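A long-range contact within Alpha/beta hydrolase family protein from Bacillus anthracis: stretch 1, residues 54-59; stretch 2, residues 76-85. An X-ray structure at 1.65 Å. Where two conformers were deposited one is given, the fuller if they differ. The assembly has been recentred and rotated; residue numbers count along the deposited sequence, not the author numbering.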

ATOM      1  N   LEU A  54      -4.783   7.478  -8.264  1.00  7.68           N
ATOM      2  CA  LEU A  54      -3.757   7.456  -7.224  1.00  7.52           C
ATOM      3  C   LEU A  54      -4.044   8.579  -6.232  1.00  7.41           C
ATOM      4  O   LEU A  54      -3.809   9.751  -6.528  1.00  7.63           O
ATOM      5  N   VAL A  55      -4.562   8.208  -5.063  1.00  7.37           N
ATOM      6  CA  VAL A  55      -5.136   9.171  -4.119  1.00  7.50           C
ATOM      7  C   VAL A  55      -4.175   9.622  -3.016  1.00  7.54           C
ATOM      8  O   VAL A  55      -3.499   8.808  -2.382  1.00  7.71           O
ATOM      9  N   ASN A  56      -4.128  10.937  -2.806  1.00  7.72           N
ATOM     10  CA  ASN A  56      -3.537  11.514  -1.602  1.00  7.73           C
ATOM     11  C   ASN A  56      -4.597  11.606  -0.504  1.00  7.89           C
ATOM     12  O   ASN A  56      -5.597  12.317  -0.645  1.00  8.04           O
ATOM     13  N   LEU A  57      -4.385  10.864   0.581  1.00  7.97           N
ATOM     14  CA  LEU A  57      -5.344  10.823   1.682  1.00  8.48           C
ATOM     15  C   LEU A  57      -5.289  12.103   2.516  1.00  8.65           C
ATOM     16  O   LEU A  57      -4.480  12.993   2.245  1.00  8.70           O
ATOM     17  N   LYS A  58      -6.172  12.200   3.508  1.00  9.31           N
ATOM     18  CA  LYS A  58      -6.145  13.306   4.466  1.00 10.03           C
ATOM     19  C   LYS A  58      -4.728  13.436   5.024  1.00  9.88           C
ATOM     20  O   LYS A  58      -4.117  12.440   5.417  1.00  9.87           O
ATOM     21  N   GLY A  59      -4.200  14.656   5.020  1.00  9.84           N
ATOM     22  CA  GLY A  59      -2.852  14.921   5.523  1.00  9.90           C
ATOM     23  C   GLY A  59      -1.727  14.676   4.526  1.00  9.82           C
ATOM     24  O   GLY A  59      -0.551  14.788   4.880  1.00 10.01           O
ATOM     25  N   GLU A  76     -12.090   5.599   8.762  1.00 10.80           N
ATOM     26  CA  GLU A  76     -12.365   6.958   8.276  1.00 10.77           C
ATOM     27  C   GLU A  76     -11.772   7.160   6.882  1.00 10.14           C
ATOM     28  O   GLU A  76     -12.352   7.857   6.045  1.00 10.07           O
ATOM     29  N   THR A  77     -10.626   6.526   6.639  1.00  9.43           N
ATOM     30  CA  THR A  77      -9.997   6.513   5.317  1.00  9.10           C
ATOM     31  C   THR A  77     -10.943   5.914   4.267  1.00  8.99           C
ATOM     32  O   THR A  77     -11.112   6.476   3.176  1.00  8.52           O
ATOM     33  N   ILE A  78     -11.565   4.784   4.599  1.00  9.02           N
ATOM     34  CA  ILE A  78     -12.515   4.144   3.682  1.00  9.14           C
ATOM     35  C   ILE A  78     -13.697   5.066   3.364  1.00  9.24           C
ATOM     36  O   ILE A  78     -14.123   5.159   2.208  1.00  9.37           O
ATOM     37  N   LYS A  79     -14.206   5.755   4.383  0.50  9.41           N
ATOM     38  CA  LYS A  79     -15.281   6.728   4.197  0.50  9.42           C
ATOM     39  C   LYS A  79     -14.861   7.854   3.243  0.50  9.28           C
ATOM     40  O   LYS A  79     -15.656   8.297   2.413  0.50  9.36           O
ATOM     41  N   ASP A  80     -13.607   8.295   3.362  1.00  9.12           N
ATOM     42  CA  ASP A  80     -13.035   9.302   2.456  1.00  8.90           C
ATOM     43  C   ASP A  80     -12.957   8.780   1.022  1.00  8.58           C
ATOM     44  O   ASP A  80     -13.362   9.470   0.083  1.00  8.45           O
ATOM     45  N   LEU A  81     -12.448   7.559   0.857  1.00  8.27           N
ATOM     46  CA  LEU A  81     -12.356   6.946  -0.470  1.00  7.90           C
ATOM     47  C   LEU A  81     -13.736   6.740  -1.096  1.00  7.90           C
ATOM     48  O   LEU A  81     -13.915   6.922  -2.301  1.00  7.70           O
ATOM     49  N   GLU A  82     -14.704   6.367  -0.265  1.00  7.95           N
ATOM     50  CA  GLU A  82     -16.080   6.203  -0.722  1.00  8.12           C
ATOM     51  C   GLU A  82     -16.685   7.529  -1.189  1.00  8.21           C
ATOM     52  O   GLU A  82     -17.404   7.571  -2.192  1.00  8.32           O
ATOM     53  N   ALA A  83     -16.367   8.610  -0.477  1.00  8.34           N
ATOM     54  CA  ALA A  83     -16.823   9.945  -0.860  1.00  8.34           C
ATOM     55  C   ALA A  83     -16.211  10.379  -2.193  1.00  8.22           C
ATOM     56  O   ALA A  83     -16.885  11.010  -3.008  1.00  8.85           O
ATOM     57  N   ILE A  84     -14.943  10.034  -2.412  1.00  7.93           N
ATOM     58  CA  ILE A  84     -14.277  10.323  -3.686  1.00  7.70           C
ATOM     59  C   ILE A  84     -14.953   9.534  -4.806  1.00  7.76           C
ATOM     60  O   ILE A  84     -15.294  10.096  -5.851  1.00  7.89           O
ATOM     61  N   ARG A  85     -15.157   8.239  -4.574  1.00  7.68           N
ATOM     62  CA  ARG A  85     -15.863   7.386  -5.535  1.00  7.93           C
ATOM     63  C   ARG A  85     -17.226   7.973  -5.933  1.00  8.21           C
ATOM     64  O   ARG A  85     -17.544   8.066  -7.125  1.00  7.94           O
TER

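This is a small, mostly apolar contact between a strand and the loop that follows it and one helix, flanked on one side by a lysine and an aspartate that meet through water. The two stretches bury 268 Å² between them, both sides summed. No direct hydrogen bond crosses from one to the other.

The helix is regular through residues 76-85, with backbone bonds such as Leu81 N to Thr77 O at 2.9 Å. Thr77, Asp80, Leu81 and Ile84 therefore recur on one side of it, and these four meet the other stretch. From the strand and loop come Val55, Leu57 and Lys58. The backbones are nearest at Leu57 and Thr77, whose CA atoms are 7.3 Å apart.

Val55 points toward the helix with chi1 t. Val55 CG1 lies 3.7 Å from Ile84 CD1 and 4.0 Å from Leu81 CD2, so one methyl meets two helix residues a turn or less apart. Ile84 also points toward the strand. Its m, t rotamer extends CD1 to Val55.

Leu57 leaves its backbone sideways, but its m, t rotamer brings the end of the side chain nearer the helix. Leu57 CD1 is 3.6 Å from Thr77 CG2, and Leu57 CD2 is 3.9 Å from Leu81 CD2. Leu81 behaves in the same way: sideways at CB, m, t, with its end closer. Its CD2 touches both Val55 and Leu57 and so links the apolar contacts. Thr77, chi1 m, offers its methyl to Leu57, while its OG1 is hydrogen-bonded elsewhere in the structure.

Asn56 points away from the helix and takes no part.

Beside the apolar contacts lie Lys58 and Asp80, each pointing toward the other stretch. Lys58 has chi1 t and the next three angles p, a curled chain that places Lys58 CE 3.8 Å from Asp80 OD2. Lys58 NZ is 4.1 Å from Asp80 OD2. The charges attract at this range, but the pair is too far apart for a salt bridge.

Three waters bridge Lys58 and Asp80. Water 1 accepts from Lys58 N at 2.9 Å and donates to Asp80 OD2 at 2.7 Å, tying the loop backbone to the helix. Water 3 is 2.7 Å from both Lys58 NZ and Asp80 OD1. Water 2 is 2.7 Å from Asp80 OD2 and a longer 3.3 Å from Lys58 NZ. Asp80, chi1 m, thus uses both carboxylate oxygens in these bridges.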

ATOM      1  CB  LEU A  54      -2.365   7.610  -7.853  1.00  7.40           C
ATOM      2  CG  LEU A  54      -1.135   7.598  -6.938  1.00  7.05           C
ATOM      3  CD1 LEU A  54      -0.977   6.252  -6.240  1.00  8.43           C
ATOM      4  CD2 LEU A  54       0.117   7.940  -7.744  1.00  7.86           C
ATOM      5  CB  VAL A  55      -6.432   8.607  -3.476  1.00  7.40           C
ATOM      6  CG1 VAL A  55      -7.053   9.608  -2.493  1.00  7.43           C
ATOM      7  CG2 VAL A  55      -7.437   8.226  -4.555  1.00  7.82           C
ATOM      8  CB  ASN A  56      -2.925  12.896  -1.895  1.00  7.92           C
ATOM      9  CG  ASN A  56      -1.471  12.818  -2.353  1.00  8.21           C
ATOM     10  OD1 ASN A  56      -0.964  13.728  -3.023  1.00 10.35           O
ATOM     11  ND2 ASN A  56      -0.794  11.742  -1.986  1.00  6.85           N
ATOM     12  CB  LEU A  57      -5.097   9.594   2.561  1.00  8.36           C
ATOM     13  CG  LEU A  57      -5.274   8.237   1.874  1.00  8.86           C
ATOM     14  CD1 LEU A  57      -4.896   7.116   2.825  1.00  9.85           C
ATOM     15  CD2 LEU A  57      -6.699   8.065   1.356  1.00 10.02           C
ATOM     16  CB  LYS A  58      -7.151  13.041   5.593  1.00 10.64           C
ATOM     17  CG  LYS A  58      -7.532  14.248   6.460  1.00 12.83           C
ATOM     18  CD  LYS A  58      -8.521  15.201   5.759  1.00 15.77           C
ATOM     19  CE  LYS A  58      -9.897  14.587   5.520  1.00 17.27           C
ATOM     20  NZ  LYS A  58     -10.682  14.423   6.773  1.00 19.15           N
ATOM     21  CB  GLU A  76     -11.845   8.020   9.252  1.00 11.24           C
ATOM     22  CG  GLU A  76     -12.667   8.120  10.545  1.00 12.70           C
ATOM     23  CD  GLU A  76     -14.116   8.520  10.305  1.00 15.61           C
ATOM     24  OE1 GLU A  76     -14.347   9.593   9.714  1.00 16.77           O
ATOM     25  OE2 GLU A  76     -15.027   7.762  10.711  1.00 17.85           O
ATOM     26  CB  THR A  77      -8.659   5.735   5.339  1.00  9.01           C
ATOM     27  OG1 THR A  77      -7.765   6.344   6.281  1.00  9.22           O
ATOM     28  CG2 THR A  77      -8.011   5.713   3.959  1.00  8.92           C
ATOM     29  CB  ILE A  78     -12.988   2.749   4.190  1.00  9.20           C
ATOM     30  CG1 ILE A  78     -11.799   1.792   4.336  1.00  9.48           C
ATOM     31  CG2 ILE A  78     -14.032   2.136   3.241  1.00  9.31           C
ATOM     32  CD1 ILE A  78     -10.830   1.781   3.161  1.00 10.94           C
ATOM     33  CB  LYS A  79     -15.733   7.292   5.544  0.50  9.72           C
ATOM     34  CG  LYS A  79     -16.288   6.239   6.489  0.50 10.16           C
ATOM     35  CD  LYS A  79     -16.644   6.849   7.833  0.50 10.85           C
ATOM     36  CE  LYS A  79     -17.292   5.820   8.744  0.50 11.56           C
ATOM     37  NZ  LYS A  79     -18.587   5.348   8.186  0.50 12.55           N
ATOM     38  CB  ASP A  80     -11.640   9.737   2.925  1.00  9.05           C
ATOM     39  CG  ASP A  80     -11.680  10.646   4.145  1.00  9.97           C
ATOM     40  OD1 ASP A  80     -12.779  11.055   4.578  1.00 11.08           O
ATOM     41  OD2 ASP A  80     -10.589  10.958   4.670  1.00 11.23           O
ATOM     42  CB  LEU A  81     -11.576   5.627  -0.421  1.00  7.87           C
ATOM     43  CG  LEU A  81     -10.084   5.756  -0.082  1.00  8.07           C
ATOM     44  CD1 LEU A  81      -9.451   4.382   0.098  1.00  8.43           C
ATOM     45  CD2 LEU A  81      -9.327   6.575  -1.134  1.00  8.84           C
ATOM     46  CB  GLU A  82     -16.927   5.553   0.375  1.00  8.20           C
ATOM     47  CG  GLU A  82     -16.711   4.051   0.476  1.00  9.06           C
ATOM     48  CD  GLU A  82     -17.334   3.301  -0.687  1.00  9.74           C
ATOM     49  OE1 GLU A  82     -18.540   2.981  -0.607  1.00 10.73           O
ATOM     50  OE2 GLU A  82     -16.619   3.040  -1.683  1.00 10.18           O
ATOM     51  CB  ALA A  83     -16.512  10.963   0.243  1.00  8.53           C
ATOM     52  CB  ILE A  84     -12.760  10.021  -3.623  1.00  7.53           C
ATOM     53  CG1 ILE A  84     -12.082  10.992  -2.646  1.00  7.57           C
ATOM     54  CG2 ILE A  84     -12.119  10.098  -5.021  1.00  7.79           C
ATOM     55  CD1 ILE A  84     -10.653  10.628  -2.282  1.00  8.21           C
ATOM     56  CB  ARG A  85     -16.018   5.960  -4.990  1.00  7.92           C
ATOM     57  CG  ARG A  85     -16.640   4.992  -6.002  1.00  8.13           C
ATOM     58  CD  ARG A  85     -17.088   3.662  -5.372  1.00  8.40           C
ATOM     59  NE  ARG A  85     -17.887   3.818  -4.149  1.00  8.50           N
ATOM     60  CZ  ARG A  85     -19.132   4.294  -4.097  1.00  9.36           C
ATOM     61  NH1 ARG A  85     -19.760   4.693  -5.200  1.00 10.20           N
ATOM     62  NH2 ARG A  85     -19.753   4.379  -2.928  1.00 10.15           N
TER
HETATM   63  O   HOH W   1      -8.129  10.121   4.067  1.00 11.17           O
HETATM   64  O   HOH W   2     -10.772  11.191   7.317  1.00 17.23           O
HETATM   65  O   HOH W   3     -13.047  13.414   5.956  1.00 21.15           O